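PDB 3H7A: short chain dehydrogenase from Rhodopseudomonas palustris, which belongs to the short-chain dehydrogenase/reductase family of oxidoreductases and probably binds a nicotinamide cofactor, its substrate being unknown. Local coordinates for residues B[64-69]-B[107-112]; B[140-145]-B[153-158]. All coordinates share one frame; numbering follows the deposited sequence. Where two conformers were deposited one is given.

Overall arrangement
Two contacts at the same end of one Rossmann fold illustrate how chemistry follows place. Contact 1 is a surface contact: the loop leading into helix 68-81 meets helix 104-132, and charged side chains touch mainly through their aliphatic parts. Contact 2 is buried and apolar, setting the end of strand 135-142 and the short turn after it against the start of helix 153-173. They hold different elements, yet their centres lie only about 15 Å apart and they meet where Phe107 and Val110 of helix 104-132 pack on the first turn of helix 153-173. Both also touch the second subunit, contact 1 through charges and stacked rings, contact 2 through a serine hydroxyl and small side chains.

Contact 1. Residues B[64-69]-B[107-112]; sequences DARNED and FRKVWE
Arg66 lays the aliphatic half of its side chain across Glu112, its CG 3.8 Å from Glu112 CB. The site belongs to a Rossmann fold: strand 57-62 runs into a type I beta turn from Asp64 to Asn67, and Asn67 then N-caps helix 68-81, its OD1 accepting from Asp69 N. The Arg66-Glu112 packing joins the turn to helix 104-132 without a hydrogen bond between the two segments. Glu112 OE1 touches a methylene, Arg66 CD, at 3.7 Å but stays 4.7 Å from Arg66 NE, so any attraction acts at a distance. A bend at chi3 (-66°) turns the guanidinium back toward its own turn, where NE meets Asp64 OD1 at 3.2 Å on the syn lone pair, tilted 30° from the guanidinium plane; the bond from NH2 to OD2 is weak. At the edge of the same group, NH1 rests 3.6 Å from Lys109 CG, while the rest of the lysine chain turns off from the arginine. With an alanine here, the methylenes lying on Glu112 would be gone and Asp64 would probably lose this guanidinium partner. Asp64 OD1 also has a long, weak ion pair with Arg39. Glu112 spends its OE2 on Arg108 of its own helix, and Arg108 NH1 also forms a salt bridge with Glu112 of the second subunit. Within the chain, Arg108 NH2 reaches the anti lone pair of Glu112 OE2 at 2.8 Å, nearly in the guanidinium plane.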
loop_
_atom_site.group_PDB
_atom_site.type_symbol
_atom_site.label_atom_id
_atom_site.label_comp_id
_atom_site.label_asym_id
_atom_site.label_seq_id
_atom_site.Cartn_x
_atom_site.Cartn_y
_atom_site.Cartn_z
ATOM N N ASP B 64 -21.412 11.307 24.089
ATOM C CA ASP B 64 -20.053 10.861 24.297
ATOM C C ASP B 64 -19.879 9.526 23.576
ATOM O O ASP B 64 -20.315 8.477 24.056
ATOM C CB ASP B 64 -19.747 10.738 25.789
ATOM C CG ASP B 64 -18.318 10.312 26.059
ATOM O OD1 ASP B 64 -17.431 10.539 25.206
ATOM O OD2 ASP B 64 -18.084 9.750 27.142
ATOM N N ALA B 65 -19.206 9.585 22.430
ATOM C CA ALA B 65 -19.110 8.456 21.512
ATOM C C ALA B 65 -18.325 7.267 22.056
ATOM O O ALA B 65 -18.495 6.155 21.564
ATOM C CB ALA B 65 -18.561 8.912 20.170
ATOM N N ARG B 66 -17.509 7.484 23.092
ATOM C CA ARG B 66 -16.869 6.381 23.814
ATOM C C ARG B 66 -17.889 5.479 24.497
ATOM O O ARG B 66 -17.628 4.302 24.720
ATOM C CB ARG B 66 -15.908 6.900 24.875
ATOM C CG ARG B 66 -14.749 7.689 24.342
ATOM C CD ARG B 66 -13.937 8.259 25.479
ATOM N NE ARG B 66 -14.700 9.246 26.231
ATOM C CZ ARG B 66 -14.159 10.201 26.975
ATOM N NH1 ARG B 66 -12.836 10.316 27.070
ATOM N NH2 ARG B 66 -14.946 11.053 27.616
ATOM N N ASN B 67 -19.044 6.045 24.837
ATOM C CA ASN B 67 -20.087 5.333 25.563
ATOM C C ASN B 67 -21.013 4.602 24.580
ATOM O O ASN B 67 -21.826 5.223 23.890
ATOM C CB ASN B 67 -20.841 6.331 26.460
ATOM C CG ASN B 67 -21.720 5.661 27.517
ATOM O OD1 ASN B 67 -22.369 4.636 27.281
ATOM N ND2 ASN B 67 -21.761 6.270 28.694
ATOM N N GLU B 68 -20.881 3.278 24.528
ATOM C CA GLU B 68 -21.605 2.450 23.557
ATOM C C GLU B 68 -23.121 2.488 23.715
ATOM O O GLU B 68 -23.848 2.279 22.750
ATOM C CB GLU B 68 -21.105 1.003 23.588
ATOM C CG GLU B 68 -21.226 0.286 24.934
ATOM C CD GLU B 68 -20.028 0.503 25.854
ATOM O OE1 GLU B 68 -19.196 1.397 25.584
ATOM O OE2 GLU B 68 -19.931 -0.230 26.855
ATOM N N ASP B 69 -23.582 2.759 24.935
ATOM C CA ASP B 69 -25.003 2.839 25.234
ATOM C C ASP B 69 -25.574 4.129 24.672
ATOM O O ASP B 69 -26.682 4.139 24.151
ATOM C CB ASP B 69 -25.233 2.739 26.743
ATOM C CG ASP B 69 -24.801 1.390 27.311
ATOM O OD1 ASP B 69 -24.983 0.355 26.628
ATOM O OD2 ASP B 69 -24.273 1.369 28.445
ATOM N N PHE B 107 -3.342 6.097 25.477
ATOM C CA PHE B 107 -3.527 5.024 24.505
ATOM C C PHE B 107 -4.957 4.444 24.543
ATOM O O PHE B 107 -5.582 4.314 23.487
ATOM C CB PHE B 107 -2.463 3.927 24.677
ATOM C CG PHE B 107 -2.349 2.966 23.485
ATOM C CD1 PHE B 107 -1.472 3.235 22.428
ATOM C CD2 PHE B 107 -3.104 1.786 23.435
ATOM C CE1 PHE B 107 -1.356 2.360 21.314
ATOM C CE2 PHE B 107 -2.990 0.900 22.356
ATOM C CZ PHE B 107 -2.130 1.195 21.283
ATOM N N ARG B 108 -5.463 4.112 25.740
ATOM C CA ARG B 108 -6.829 3.574 25.903
ATOM C C ARG B 108 -7.902 4.566 25.443
ATOM O O ARG B 108 -8.833 4.186 24.718
ATOM C CB ARG B 108 -7.096 3.205 27.366
ATOM C CG ARG B 108 -7.601 1.782 27.600
ATOM C CD ARG B 108 -9.112 1.584 27.474
ATOM N NE ARG B 108 -9.442 0.154 27.547
ATOM C CZ ARG B 108 -10.663 -0.364 27.442
ATOM N NH1 ARG B 108 -10.828 -1.682 27.513
ATOM N NH2 ARG B 108 -11.716 0.423 27.263
ATOM N N LYS B 109 -7.778 5.824 25.886
ATOM C CA LYS B 109 -8.738 6.913 25.582
ATOM C C LYS B 109 -8.812 7.220 24.095
ATOM O O LYS B 109 -9.910 7.424 23.558
ATOM C CB LYS B 109 -8.385 8.210 26.335
ATOM C CG LYS B 109 -9.421 9.369 26.245
ATOM C CD LYS B 109 -8.905 10.717 26.850
ATOM C CE LYS B 109 -8.542 11.799 25.790
ATOM N NZ LYS B 109 -7.147 11.740 25.207
ATOM N N VAL B 110 -7.651 7.277 23.437
ATOM C CA VAL B 110 -7.614 7.526 21.990
ATOM C C VAL B 110 -8.273 6.366 21.235
ATOM O O VAL B 110 -9.067 6.592 20.322
ATOM C CB VAL B 110 -6.180 7.833 21.503
ATOM C CG1 VAL B 110 -6.090 7.832 19.991
ATOM C CG2 VAL B 110 -5.772 9.187 22.041
ATOM N N TRP B 111 -8.005 5.129 21.654
ATOM C CA TRP B 111 -8.721 3.999 21.085
ATOM C C TRP B 111 -10.249 4.043 21.315
ATOM O O TRP B 111 -11.033 3.789 20.383
ATOM C CB TRP B 111 -8.160 2.696 21.626
ATOM C CG TRP B 111 -8.930 1.501 21.150
ATOM C CD1 TRP B 111 -8.818 0.885 19.935
ATOM C CD2 TRP B 111 -9.932 0.775 21.879
ATOM N NE1 TRP B 111 -9.695 -0.174 19.857
ATOM C CE2 TRP B 111 -10.384 -0.271 21.036
ATOM C CE3 TRP B 111 -10.488 0.904 23.164
ATOM C CZ2 TRP B 111 -11.355 -1.193 21.437
ATOM C CZ3 TRP B 111 -11.457 -0.011 23.566
ATOM C CH2 TRP B 111 -11.881 -1.049 22.700
ATOM N N GLU B 112 -10.671 4.365 22.541
ATOM C CA GLU B 112 -12.103 4.437 22.870
ATOM C C GLU B 112 -12.833 5.457 22.003
ATOM O O GLU B 112 -13.928 5.192 21.519
ATOM C CB GLU B 112 -12.335 4.776 24.344
ATOM C CG GLU B 112 -11.871 3.705 25.333
ATOM C CD GLU B 112 -12.085 4.107 26.796
ATOM O OE1 GLU B 112 -12.313 5.309 27.093
ATOM O OE2 GLU B 112 -12.026 3.204 27.650
#

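Contact 2. Residues B[140-145]-B[153-158]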
loop_
_atom_site.group_PDB
_atom_site.type_symbol
_atom_site.label_atom_id
_atom_site.label_comp_id
_atom_site.label_asym_id
_atom_site.label_seq_id
_atom_site.Cartn_x
_atom_site.Cartn_y
_atom_site.Cartn_z
ATOM N N THR B 140 -14.398 9.102 8.835
ATOM C CA THR B 140 -13.340 10.080 8.570
ATOM C C THR B 140 -11.987 9.570 9.034
ATOM O O THR B 140 -11.774 9.380 10.230
ATOM C CB THR B 140 -13.604 11.432 9.252
ATOM O OG1 THR B 140 -14.883 11.938 8.844
ATOM C CG2 THR B 140 -12.546 12.434 8.856
ATOM N N GLY B 141 -11.072 9.393 8.082
ATOM C CA GLY B 141 -9.703 8.949 8.363
ATOM C C GLY B 141 -8.707 10.085 8.285
ATOM O O GLY B 141 -9.082 11.224 8.033
ATOM N N ALA B 142 -7.432 9.774 8.500
ATOM C CA ALA B 142 -6.370 10.785 8.498
ATOM C C ALA B 142 -5.176 10.125 7.850
ATOM O O ALA B 142 -5.234 8.930 7.561
ATOM C CB ALA B 142 -6.025 11.173 9.942
ATOM N N THR B 143 -4.073 10.852 7.659
ATOM C CA THR B 143 -2.850 10.203 7.179
ATOM C C THR B 143 -2.358 9.174 8.195
ATOM O O THR B 143 -1.746 8.163 7.813
ATOM C CB THR B 143 -1.714 11.186 6.892
ATOM O OG1 THR B 143 -1.442 11.944 8.066
ATOM C CG2 THR B 143 -2.082 12.117 5.770
ATOM N N ALA B 144 -2.644 9.422 9.480
ATOM C CA ALA B 144 -2.308 8.473 10.536
ATOM C C ALA B 144 -3.129 7.181 10.400
ATOM O O ALA B 144 -2.807 6.202 11.049
ATOM C CB ALA B 144 -2.480 9.091 11.915
ATOM N N SER B 145 -4.147 7.168 9.524
ATOM C CA SER B 145 -4.815 5.908 9.137
ATOM C C SER B 145 -3.964 4.994 8.273
ATOM O O SER B 145 -4.231 3.786 8.193
ATOM C CB SER B 145 -6.128 6.169 8.397
ATOM O OG SER B 145 -6.932 7.035 9.156
ATOM N N ALA B 153 2.111 6.740 18.013
ATOM C CA ALA B 153 1.679 5.361 18.338
ATOM C C ALA B 153 0.235 5.230 18.810
ATOM O O ALA B 153 -0.469 4.325 18.361
ATOM C CB ALA B 153 2.648 4.660 19.321
ATOM N N ALA B 154 -0.224 6.134 19.677
ATOM C CA ALA B 154 -1.606 6.042 20.153
ATOM C C ALA B 154 -2.624 6.419 19.078
ATOM O O ALA B 154 -3.617 5.714 18.891
ATOM C CB ALA B 154 -1.826 6.872 21.428
ATOM N N PHE B 155 -2.392 7.544 18.407
ATOM C CA PHE B 155 -3.318 8.036 17.383
ATOM C C PHE B 155 -3.380 7.146 16.129
ATOM O O PHE B 155 -4.471 6.791 15.664
ATOM C CB PHE B 155 -2.962 9.485 17.021
ATOM C CG PHE B 155 -3.950 10.158 16.101
ATOM C CD1 PHE B 155 -5.304 10.188 16.400
ATOM C CD2 PHE B 155 -3.519 10.778 14.932
ATOM C CE1 PHE B 155 -6.218 10.822 15.542
ATOM C CE2 PHE B 155 -4.426 11.414 14.066
ATOM C CZ PHE B 155 -5.778 11.445 14.383
ATOM N N ALA B 156 -2.218 6.778 15.587
ATOM C CA ALA B 156 -2.159 5.924 14.420
ATOM C C ALA B 156 -2.747 4.540 14.743
ATOM O O ALA B 156 -3.419 3.949 13.898
ATOM C CB ALA B 156 -0.723 5.799 13.903
ATOM N N SER B 157 -2.541 4.043 15.961
ATOM C CA SER B 157 -3.089 2.711 16.308
ATOM C C SER B 157 -4.600 2.697 16.197
ATOM O O SER B 157 -5.193 1.785 15.604
ATOM C CB SER B 157 -2.691 2.283 17.704
ATOM O OG SER B 157 -3.138 0.959 17.928
ATOM N N ALA B 158 -5.219 3.736 16.744
ATOM C CA ALA B 158 -6.666 3.886 16.679
ATOM C C ALA B 158 -7.158 4.179 15.258
ATOM O O ALA B 158 -8.203 3.666 14.867
ATOM C CB ALA B 158 -7.123 4.975 17.636
#
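Ala144 presses its methyl group against the Phe155 ring, with CB 3.6 Å from Phe155 CD2 and much the same distance from CE2, approaching obliquely. The contact lies within a beta-alpha-beta unit, between the end of strand 135-142 and the first turns of helix 153-173. Its tight part centres on Ala144, where the backbone joins in: Ala144 O meets Ala156 CA at 3.4 Å in a CA-H...O contact, and the Ala156 methyl sits beside that same oxygen. With no side chain larger than a methyl at Ala144 and Ala156, the 3-10 turn 143-145 and the helix can come close at this point, the two CA atoms standing 4.6 Å apart. Phe155 reaches across because its CG lies anti to the backbone N (chi1 -173°), carrying the ring from the helix toward the turn. The looser side is at Ala142, a partly exposed residue whose CB comes no nearer than 4.4 Å to Phe155 CE2. Behind it the turn is pinned internally: Ala142 N donates to Ser145 OG at 2.9 Å in an almost straight bond (172°), and Ser145 N to Ala142 O. On the helix, Ser157 turns away and bonds Gly161 O of the second subunit. Phe155 stands four residues before Lys159, as does the tyrosine of the family's Tyr-X-X-X-Lys motif, and Ala142 falls where the serine of the classical catalytic set is expected. Lys159 NZ here bonds Thr140 O. A methyl beside a phenyl ring offers no hydroxyl at either place, consistent with a site that lacks the tyrosine acid/base and the serine of the classical mechanism.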